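Local coordinates for protein polyprenyl synthetase (Nonlabens dokdonensis, PDB 6KD7) that probably works as a magnesium-dependent geranylgeranyl pyrophosphate synthase, a prenyltransferase that lengthens isoprenoid diphosphate chains, at residues I229-Y238 with L251-F259; T10-V19 with M62-V70. All coordinates share one frame; numbering follows the deposited sequence.

How the contacts relate
Contact 2 comes first along the chain and is finished before contact 1 begins. The two lie on opposite sides of the chain's centre, with their own centres about 39 Å apart and their nearest atoms about 21 Å apart, so they do not touch. They share no helix: contact 2 joins helix 4-18 to helix 58-82, whereas contact 1 links the ends of the short helices 227-230, 236-241 and 248-254 through the loops beside them. In this mostly helical synthase each sends one side chain toward the active site. The side chain of Glu69 (contact 2) is about 5 Å from the bound pyrophosphate, that of Lys233 (contact 1) about 6 Å from a magnesium ion.

Contact 1: I229-Y238 with L251-F259; sequences IRENKKTYLY and LKEWFALHF
Ile229, in the last turn of helix 227-230, comes obliquely to the Phe255 ring, its CA lying 4.2 Å from Phe255 CZ. Arg230 CG rests 3.5 Å from Phe259 CB, and a bend at the third torsion (chi3 67°) carries NH1 over the middle of the Phe259 ring. The guanidinium stands almost upright on that face, and with Arg230 CZ 4.6 Å from the ring centroid this is a cation-pi contact. Salt bridges from NE to Glu224 and from NH2 to Glu231, which also holds Lys233 NZ, should limit the group's freedom to turn. A water that donates to Arg230 O and accepts from Phe259 N ties the backbones together.

Asn232, with positive phi, closes the helix end in a Schellman motif. Asn232 ND2 donates to Leu257 O at 3.0 Å, fairly straight (162°) and close to its own amide plane, although it approaches from above the plane of the Leu257 carbonyl. OD1 hangs over one face of Phe255 toward the rim and accepts a hydrogen bond from Lys270, so both ends of the amide are engaged. Lys233 O abuts the edge of the Phe255 ring, 3.4 Å from CE2. The chain then passes the metal site: the Lys233 side chain lies about 6 Å from a magnesium ion, and Tyr236 N bonds to Asp210 in the second aspartate-rich (DDxxD) motif, on helix 188-215, a hallmark of this synthase family.

Tyr238, on helix 236-241, stacks on the face of Phe255 opposite Asn232 OD1. The centroids of the Tyr238 and Phe255 rings are 4.1 Å apart and their planes 29° from parallel, the side chains running past each other in opposite directions. Beyond the stack, Tyr238 OH reaches the aliphatic part of Lys252, 3.5 Å from its CG.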
loop_
_atom_site.group_PDB
_atom_site.type_symbol
_atom_site.label_atom_id
_atom_site.label_comp_id
_atom_site.label_asym_id
_atom_site.label_seq_id
_atom_site.Cartn_x
_atom_site.Cartn_y
_atom_site.Cartn_z
ATOM N N ILE A 229 -25.051 -8.563 9.608
ATOM C CA ILE A 229 -24.733 -7.932 10.911
ATOM C C ILE A 229 -23.298 -7.372 10.869
ATOM O O ILE A 229 -23.118 -6.154 11.109
ATOM C CB ILE A 229 -24.931 -8.904 12.071
ATOM C CG1 ILE A 229 -26.417 -9.215 12.281
ATOM C CG2 ILE A 229 -24.330 -8.255 13.311
ATOM C CD1 ILE A 229 -26.701 -10.419 13.167
ATOM N N ARG A 230 -22.336 -8.202 10.505
ATOM C CA ARG A 230 -20.926 -7.792 10.436
ATOM C C ARG A 230 -20.776 -6.546 9.555
ATOM O O ARG A 230 -19.952 -5.655 9.902
ATOM C CB ARG A 230 -20.084 -8.934 9.904
ATOM C CG ARG A 230 -18.634 -8.527 9.712
ATOM C CD ARG A 230 -17.750 -9.727 9.433
ATOM N NE ARG A 230 -18.110 -10.274 8.145
ATOM C CZ ARG A 230 -17.894 -9.674 6.980
ATOM N NH1 ARG A 230 -17.281 -8.495 6.899
ATOM N NH2 ARG A 230 -18.306 -10.275 5.881
ATOM N N GLU A 231 -21.519 -6.464 8.454
ATOM C CA GLU A 231 -21.348 -5.375 7.457
ATOM C C GLU A 231 -22.329 -4.246 7.749
ATOM O O GLU A 231 -22.390 -3.301 6.988
ATOM C CB GLU A 231 -21.541 -5.919 6.052
ATOM C CG GLU A 231 -20.443 -6.881 5.644
ATOM C CD GLU A 231 -20.486 -7.303 4.176
ATOM O OE1 GLU A 231 -21.568 -7.195 3.554
ATOM O OE2 GLU A 231 -19.438 -7.756 3.658
ATOM N N ASN A 232 -23.076 -4.346 8.838
ATOM C CA ASN A 232 -24.053 -3.310 9.227
ATOM C C ASN A 232 -25.033 -3.057 8.079
ATOM O O ASN A 232 -25.446 -1.903 7.947
ATOM C CB ASN A 232 -23.344 -2.019 9.681
ATOM C CG ASN A 232 -22.374 -2.298 10.807
ATOM O OD1 ASN A 232 -22.734 -2.945 11.806
ATOM N ND2 ASN A 232 -21.135 -1.883 10.623
ATOM N N LYS A 233 -25.480 -4.095 7.361
ATOM C CA LYS A 233 -26.525 -3.920 6.313
ATOM C C LYS A 233 -27.859 -3.744 7.016
ATOM O O LYS A 233 -28.210 -4.572 7.882
ATOM C CB LYS A 233 -26.588 -5.099 5.353
ATOM C CG LYS A 233 -25.404 -5.187 4.413
ATOM C CD LYS A 233 -25.744 -5.078 2.935
ATOM C CE LYS A 233 -24.840 -5.957 2.087
ATOM N NZ LYS A 233 -23.447 -5.436 2.015
ATOM N N LYS A 234 -28.562 -2.682 6.694
ATOM C CA LYS A 234 -29.862 -2.375 7.339
ATOM C C LYS A 234 -30.957 -3.166 6.598
ATOM O O LYS A 234 -31.571 -2.614 5.657
ATOM C CB LYS A 234 -30.039 -0.851 7.307
ATOM C CG LYS A 234 -29.130 -0.088 8.276
ATOM C CD LYS A 234 -29.456 1.396 8.387
ATOM C CE LYS A 234 -29.137 2.177 7.131
ATOM N NZ LYS A 234 -27.673 2.314 6.971
ATOM N N THR A 235 -31.094 -4.448 6.925
ATOM C CA THR A 235 -32.074 -5.348 6.274
ATOM C C THR A 235 -33.392 -5.295 7.042
ATOM O O THR A 235 -33.474 -4.585 8.055
ATOM C CB THR A 235 -31.547 -6.770 6.173
ATOM O OG1 THR A 235 -31.482 -7.321 7.483
ATOM C CG2 THR A 235 -30.213 -6.875 5.474
ATOM N N TYR A 236 -34.395 -6.021 6.564
ATOM C CA TYR A 236 -35.748 -5.940 7.162
ATOM C C TYR A 236 -35.653 -6.315 8.638
ATOM O O TYR A 236 -36.304 -5.687 9.450
ATOM C CB TYR A 236 -36.713 -6.857 6.411
ATOM C CG TYR A 236 -38.168 -6.616 6.704
ATOM C CD1 TYR A 236 -38.894 -5.685 5.987
ATOM C CD2 TYR A 236 -38.819 -7.322 7.694
ATOM C CE1 TYR A 236 -40.230 -5.454 6.250
ATOM C CE2 TYR A 236 -40.156 -7.113 7.965
ATOM C CZ TYR A 236 -40.863 -6.173 7.244
ATOM O OH TYR A 236 -42.174 -5.967 7.521
ATOM N N LEU A 237 -34.797 -7.280 8.944
ATOM C CA LEU A 237 -34.600 -7.776 10.322
ATOM C C LEU A 237 -34.137 -6.610 11.208
ATOM O O LEU A 237 -34.745 -6.404 12.243
ATOM C CB LEU A 237 -33.514 -8.844 10.188
ATOM C CG LEU A 237 -33.402 -9.892 11.282
ATOM C CD1 LEU A 237 -34.768 -10.365 11.729
ATOM C CD2 LEU A 237 -32.560 -11.052 10.798
ATOM N N TYR A 238 -33.148 -5.834 10.773
ATOM C CA TYR A 238 -32.671 -4.672 11.569
ATOM C C TYR A 238 -33.706 -3.544 11.612
ATOM O O TYR A 238 -33.967 -3.034 12.687
ATOM C CB TYR A 238 -31.356 -4.136 11.008
ATOM C CG TYR A 238 -30.904 -2.816 11.575
ATOM C CD1 TYR A 238 -31.277 -1.624 10.988
ATOM C CD2 TYR A 238 -30.089 -2.756 12.690
ATOM C CE1 TYR A 238 -30.860 -0.407 11.492
ATOM C CE2 TYR A 238 -29.664 -1.549 13.211
ATOM C CZ TYR A 238 -30.052 -0.369 12.608
ATOM O OH TYR A 238 -29.646 0.827 13.101
ATOM N N LEU A 251 -28.890 -1.231 19.528
ATOM C CA LEU A 251 -28.756 -1.799 18.154
ATOM C C LEU A 251 -28.016 -0.804 17.261
ATOM O O LEU A 251 -27.085 -1.212 16.602
ATOM C CB LEU A 251 -30.108 -2.161 17.542
ATOM C CG LEU A 251 -30.524 -3.607 17.751
ATOM C CD1 LEU A 251 -31.942 -3.806 17.268
ATOM C CD2 LEU A 251 -29.571 -4.559 17.061
ATOM N N LYS A 252 -28.402 0.458 17.290
ATOM C CA LYS A 252 -27.719 1.486 16.474
ATOM C C LYS A 252 -26.243 1.573 16.876
ATOM O O LYS A 252 -25.419 1.796 15.975
ATOM C CB LYS A 252 -28.447 2.813 16.572
ATOM C CG LYS A 252 -29.847 2.765 15.987
ATOM C CD LYS A 252 -30.555 4.082 16.011
ATOM C CE LYS A 252 -32.040 3.920 15.804
ATOM N NZ LYS A 252 -32.660 5.238 15.544
ATOM N N GLU A 253 -25.906 1.288 18.132
ATOM C CA GLU A 253 -24.503 1.420 18.597
ATOM C C GLU A 253 -23.741 0.213 18.086
ATOM O O GLU A 253 -22.621 0.404 17.570
ATOM C CB GLU A 253 -24.431 1.655 20.108
ATOM C CG GLU A 253 -24.615 3.134 20.475
ATOM C CD GLU A 253 -24.973 3.387 21.934
ATOM O OE1 GLU A 253 -25.226 4.571 22.296
ATOM O OE2 GLU A 253 -25.006 2.397 22.713
ATOM N N TRP A 254 -24.335 -0.978 18.117
ATOM C CA TRP A 254 -23.649 -2.147 17.511
ATOM C C TRP A 254 -23.420 -1.878 16.024
ATOM O O TRP A 254 -22.376 -2.243 15.513
ATOM C CB TRP A 254 -24.475 -3.412 17.732
ATOM C CG TRP A 254 -24.258 -4.018 19.081
ATOM C CD1 TRP A 254 -25.135 -4.030 20.121
ATOM C CD2 TRP A 254 -23.059 -4.667 19.556
ATOM N NE1 TRP A 254 -24.583 -4.680 21.194
ATOM C CE2 TRP A 254 -23.308 -5.069 20.884
ATOM C CE3 TRP A 254 -21.797 -4.926 19.003
ATOM C CZ2 TRP A 254 -22.362 -5.747 21.649
ATOM C CZ3 TRP A 254 -20.856 -5.597 19.759
ATOM C CH2 TRP A 254 -21.138 -5.999 21.069
ATOM N N PHE A 255 -24.380 -1.237 15.355
ATOM C CA PHE A 255 -24.360 -1.051 13.876
ATOM C C PHE A 255 -23.432 0.109 13.521
ATOM O O PHE A 255 -23.264 0.367 12.329
ATOM C CB PHE A 255 -25.777 -0.901 13.313
ATOM C CG PHE A 255 -26.342 -2.207 12.799
ATOM C CD1 PHE A 255 -26.495 -3.298 13.650
ATOM C CD2 PHE A 255 -26.646 -2.381 11.451
ATOM C CE1 PHE A 255 -26.950 -4.523 13.170
ATOM C CE2 PHE A 255 -27.088 -3.608 10.968
ATOM C CZ PHE A 255 -27.235 -4.680 11.822
ATOM N N ALA A 256 -22.851 0.776 14.526
ATOM C CA ALA A 256 -21.841 1.847 14.327
ATOM C C ALA A 256 -20.424 1.266 14.321
ATOM O O ALA A 256 -19.526 1.982 13.867
ATOM C CB ALA A 256 -21.989 2.918 15.393
ATOM N N LEU A 257 -20.204 0.039 14.809
ATOM C CA LEU A 257 -18.851 -0.558 14.784
ATOM C C LEU A 257 -18.595 -1.198 13.425
ATOM O O LEU A 257 -19.359 -2.097 13.037
ATOM C CB LEU A 257 -18.698 -1.600 15.893
ATOM C CG LEU A 257 -19.059 -1.125 17.287
ATOM C CD1 LEU A 257 -18.833 -2.234 18.267
ATOM C CD2 LEU A 257 -18.263 0.119 17.676
ATOM N N HIS A 258 -17.577 -0.713 12.702
ATOM C CA HIS A 258 -17.012 -1.366 11.489
ATOM C C HIS A 258 -16.317 -2.635 11.936
ATOM O O HIS A 258 -15.739 -2.646 13.055
ATOM C CB HIS A 258 -16.016 -0.509 10.680
ATOM C CG HIS A 258 -15.834 -0.928 9.251
ATOM N ND1 HIS A 258 -15.033 -1.973 8.868
ATOM C CD2 HIS A 258 -16.347 -0.422 8.106
ATOM C CE1 HIS A 258 -15.043 -2.076 7.559
ATOM N NE2 HIS A 258 -15.848 -1.164 7.076
ATOM N N PHE A 259 -16.406 -3.667 11.105
ATOM C CA PHE A 259 -15.737 -4.964 11.376
ATOM C C PHE A 259 -14.203 -4.832 11.243
ATOM O O PHE A 259 -13.471 -5.649 11.810
ATOM C CB PHE A 259 -16.282 -6.065 10.454
ATOM C CG PHE A 259 -15.721 -6.048 9.061
ATOM C CD1 PHE A 259 -16.257 -5.213 8.098
ATOM C CD2 PHE A 259 -14.650 -6.859 8.721
ATOM C CE1 PHE A 259 -15.747 -5.185 6.808
ATOM C CE2 PHE A 259 -14.129 -6.813 7.434
ATOM C CZ PHE A 259 -14.653 -5.948 6.493
HETATM O O HOH W 1 -18.665 -3.212 9.265
HETATM O O HOH W 2 -19.217 -5.382 12.433
#

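Contact 2: T10-V19 with M62-V70; sequences TFLEELKSKV and MNAAIAVEV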
loop_
_atom_site.group_PDB
_atom_site.type_symbol
_atom_site.label_atom_id
_atom_site.label_comp_id
_atom_site.label_asym_id
_atom_site.label_seq_id
_atom_site.Cartn_x
_atom_site.Cartn_y
_atom_site.Cartn_z
ATOM N N THR A 10 -33.056 -30.967 -18.644
ATOM C CA THR A 10 -33.206 -30.446 -20.028
ATOM C C THR A 10 -32.476 -29.089 -20.110
ATOM O O THR A 10 -31.730 -28.866 -21.070
ATOM C CB THR A 10 -34.674 -30.197 -20.389
ATOM O OG1 THR A 10 -35.478 -31.271 -19.902
ATOM C CG2 THR A 10 -34.883 -29.962 -21.872
ATOM N N PHE A 11 -32.695 -28.223 -19.120
ATOM C CA PHE A 11 -32.108 -26.859 -19.099
ATOM C C PHE A 11 -30.587 -26.943 -19.186
ATOM O O PHE A 11 -30.048 -26.260 -20.085
ATOM C CB PHE A 11 -32.529 -26.066 -17.880
ATOM C CG PHE A 11 -31.858 -24.726 -17.833
ATOM C CD1 PHE A 11 -32.303 -23.689 -18.636
ATOM C CD2 PHE A 11 -30.779 -24.509 -16.994
ATOM C CE1 PHE A 11 -31.664 -22.460 -18.606
ATOM C CE2 PHE A 11 -30.147 -23.278 -16.971
ATOM C CZ PHE A 11 -30.584 -22.258 -17.777
ATOM N N LEU A 12 -29.937 -27.827 -18.420
ATOM C CA LEU A 12 -28.449 -27.892 -18.359
ATOM C C LEU A 12 -27.914 -28.485 -19.646
ATOM O O LEU A 12 -26.848 -28.034 -20.102
ATOM C CB LEU A 12 -27.992 -28.652 -17.114
ATOM C CG LEU A 12 -28.329 -27.943 -15.793
ATOM C CD1 LEU A 12 -27.875 -28.772 -14.589
ATOM C CD2 LEU A 12 -27.729 -26.528 -15.718
ATOM N N GLU A 13 -28.679 -29.350 -20.292
ATOM C CA GLU A 13 -28.301 -29.872 -21.629
ATOM C C GLU A 13 -28.344 -28.727 -22.650
ATOM O O GLU A 13 -27.394 -28.596 -23.435
ATOM C CB GLU A 13 -29.240 -31.002 -22.057
ATOM C CG GLU A 13 -28.853 -32.355 -21.474
ATOM C CD GLU A 13 -30.013 -33.336 -21.349
ATOM O OE1 GLU A 13 -31.056 -33.101 -21.989
ATOM O OE2 GLU A 13 -29.884 -34.313 -20.583
ATOM N N GLU A 14 -29.437 -27.972 -22.667
ATOM C CA GLU A 14 -29.678 -26.903 -23.666
ATOM C C GLU A 14 -28.692 -25.733 -23.425
ATOM O O GLU A 14 -28.127 -25.231 -24.423
ATOM C CB GLU A 14 -31.166 -26.568 -23.615
ATOM C CG GLU A 14 -32.030 -27.684 -24.189
ATOM C CD GLU A 14 -31.612 -28.087 -25.595
ATOM O OE1 GLU A 14 -31.271 -29.240 -25.766
ATOM O OE2 GLU A 14 -31.557 -27.219 -26.496
ATOM N N LEU A 15 -28.398 -25.394 -22.162
ATOM C CA LEU A 15 -27.340 -24.420 -21.781
ATOM C C LEU A 15 -26.015 -24.800 -22.442
ATOM O O LEU A 15 -25.411 -23.951 -23.127
ATOM C CB LEU A 15 -27.201 -24.409 -20.264
ATOM C CG LEU A 15 -26.241 -23.375 -19.682
ATOM C CD1 LEU A 15 -26.638 -21.961 -20.088
ATOM C CD2 LEU A 15 -26.216 -23.480 -18.161
ATOM N N LYS A 16 -25.574 -26.035 -22.256
ATOM C CA LYS A 16 -24.272 -26.447 -22.825
ATOM C C LYS A 16 -24.337 -26.312 -24.345
ATOM O O LYS A 16 -23.363 -25.851 -24.935
ATOM C CB LYS A 16 -23.968 -27.887 -22.408
ATOM C CG LYS A 16 -22.901 -28.582 -23.237
ATOM C CD LYS A 16 -22.118 -29.632 -22.482
ATOM C CE LYS A 16 -21.022 -29.064 -21.602
ATOM N NZ LYS A 16 -20.010 -28.307 -22.378
ATOM N N SER A 17 -25.453 -26.710 -24.936
ATOM C CA SER A 17 -25.658 -26.639 -26.402
ATOM C C SER A 17 -25.761 -25.205 -26.953
ATOM O O SER A 17 -25.292 -24.993 -28.065
ATOM C CB SER A 17 -26.814 -27.512 -26.817
ATOM O OG SER A 17 -27.431 -27.033 -27.990
ATOM N N LYS A 18 -26.397 -24.274 -26.239
ATOM C CA LYS A 18 -26.634 -22.914 -26.803
ATOM C C LYS A 18 -25.620 -21.847 -26.377
ATOM O O LYS A 18 -25.732 -20.729 -26.881
ATOM C CB LYS A 18 -28.064 -22.455 -26.517
ATOM C CG LYS A 18 -29.064 -22.818 -27.600
ATOM C CD LYS A 18 -30.415 -23.178 -27.047
ATOM C CE LYS A 18 -31.276 -23.965 -28.012
ATOM N NZ LYS A 18 -32.550 -24.369 -27.376
ATOM N N VAL A 19 -24.724 -22.139 -25.437
ATOM C CA VAL A 19 -23.679 -21.136 -25.079
ATOM C C VAL A 19 -22.359 -21.770 -25.494
ATOM O O VAL A 19 -21.786 -22.482 -24.690
ATOM C CB VAL A 19 -23.686 -20.787 -23.582
ATOM C CG1 VAL A 19 -22.561 -19.836 -23.222
ATOM C CG2 VAL A 19 -25.024 -20.228 -23.149
ATOM N N MET A 62 -36.925 -22.144 -24.192
ATOM C CA MET A 62 -35.597 -22.516 -23.675
ATOM C C MET A 62 -34.629 -21.339 -23.894
ATOM O O MET A 62 -33.944 -20.996 -22.939
ATOM C CB MET A 62 -35.033 -23.746 -24.373
ATOM C CG MET A 62 -33.794 -24.346 -23.691
ATOM S SD MET A 62 -34.051 -24.788 -21.953
ATOM C CE MET A 62 -35.310 -26.065 -22.096
ATOM N N ASN A 63 -34.550 -20.778 -25.105
ATOM C CA ASN A 63 -33.585 -19.679 -25.402
ATOM C C ASN A 63 -33.842 -18.517 -24.421
ATOM O O ASN A 63 -32.869 -18.022 -23.838
ATOM C CB ASN A 63 -33.622 -19.284 -26.874
ATOM C CG ASN A 63 -32.885 -20.275 -27.750
ATOM O OD1 ASN A 63 -32.318 -21.243 -27.279
ATOM N ND2 ASN A 63 -32.850 -20.011 -29.036
ATOM N N ALA A 64 -35.092 -18.164 -24.157
ATOM C CA ALA A 64 -35.447 -17.089 -23.223
ATOM C C ALA A 64 -35.050 -17.455 -21.783
ATOM O O ALA A 64 -34.659 -16.540 -21.011
ATOM C CB ALA A 64 -36.906 -16.794 -23.272
ATOM N N ALA A 65 -35.270 -18.701 -21.383
ATOM C CA ALA A 65 -34.864 -19.236 -20.063
ATOM C C ALA A 65 -33.339 -19.082 -19.912
ATOM O O ALA A 65 -32.884 -18.593 -18.890
ATOM C CB ALA A 65 -35.253 -20.699 -19.953
ATOM N N ILE A 66 -32.594 -19.465 -20.923
ATOM C CA ILE A 66 -31.127 -19.337 -20.912
ATOM C C ILE A 66 -30.747 -17.849 -20.855
ATOM O O ILE A 66 -29.820 -17.534 -20.080
ATOM C CB ILE A 66 -30.538 -20.055 -22.110
ATOM C CG1 ILE A 66 -30.817 -21.554 -21.981
ATOM C CG2 ILE A 66 -29.043 -19.748 -22.239
ATOM C CD1 ILE A 66 -30.367 -22.362 -23.191
ATOM N N ALA A 67 -31.467 -16.946 -21.539
ATOM C CA ALA A 67 -31.187 -15.492 -21.454
ATOM C C ALA A 67 -31.277 -15.059 -19.985
ATOM O O ALA A 67 -30.458 -14.251 -19.509
ATOM C CB ALA A 67 -32.155 -14.665 -22.275
ATOM N N VAL A 68 -32.336 -15.483 -19.331
ATOM C CA VAL A 68 -32.584 -15.117 -17.927
ATOM C C VAL A 68 -31.366 -15.528 -17.074
ATOM O O VAL A 68 -30.923 -14.721 -16.269
ATOM C CB VAL A 68 -33.893 -15.737 -17.449
ATOM C CG1 VAL A 68 -33.974 -15.830 -15.944
ATOM C CG2 VAL A 68 -35.049 -14.936 -17.976
ATOM N N GLU A 69 -30.880 -16.745 -17.228
ATOM C CA GLU A 69 -29.773 -17.283 -16.422
ATOM C C GLU A 69 -28.496 -16.526 -16.803
ATOM O O GLU A 69 -27.684 -16.268 -15.902
ATOM C CB GLU A 69 -29.620 -18.789 -16.646
ATOM C CG GLU A 69 -28.450 -19.449 -15.893
ATOM C CD GLU A 69 -28.684 -19.571 -14.391
ATOM O OE1 GLU A 69 -29.707 -19.070 -13.870
ATOM O OE2 GLU A 69 -27.830 -20.172 -13.754
ATOM N N VAL A 70 -28.277 -16.267 -18.088
ATOM C CA VAL A 70 -27.049 -15.552 -18.503
ATOM C C VAL A 70 -27.100 -14.153 -17.891
ATOM O O VAL A 70 -26.104 -13.737 -17.288
ATOM C CB VAL A 70 -26.887 -15.544 -20.010
ATOM C CG1 VAL A 70 -25.765 -14.629 -20.446
ATOM C CG2 VAL A 70 -26.624 -16.963 -20.495
#
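Phe11, Met62 and Ile66 carry the apolar packing, each a knob in a hole of the facing helix. Phe11 fits among Met62, Ala65, Ile66 and Glu69, led in by its CG lying anti to the backbone N (chi1 176°). Its CE1 comes to 3.6 Å from Ile66 CG1, while CZ meets Glu69 CB near the ring plane, 3.8 Å away. Ile66 answers with two branches: CG2 touches Leu15 CD1 at 3.9 Å and Val19, and CD1 lies against the backbone between Glu14 and Leu15.

Met62 supplies the sulfur contact. Bent twice along its chain, it sets SD 3.9 Å from Phe11 CD1, an oblique Met-aromatic approach, with CG packed 3.4 Å from Glu14 CB and CE on Thr10.

The charged pair lies beside Met62. Lys18 NZ donates to the anti lone pair of Glu14 OE2 at 3.1 Å, one turn back on the same helix, and also lies 3.9 Å from Met62 CG. Were an alanine here instead, the Glu14 carboxylate would probably lose its mate, and Met62 CG the amine that lies against it.

Glu69, salt-bridged to Arg41, lies close to the bound pyrophosphate. With axes 10.2 Å apart and an 81° angle between them, this is near-perpendicular knobs-into-holes packing, helix 4-18 lying across helix 58-82, which also brings His72 and Leu76 to the pyrophosphate pocket of the helical prenyl synthase fold.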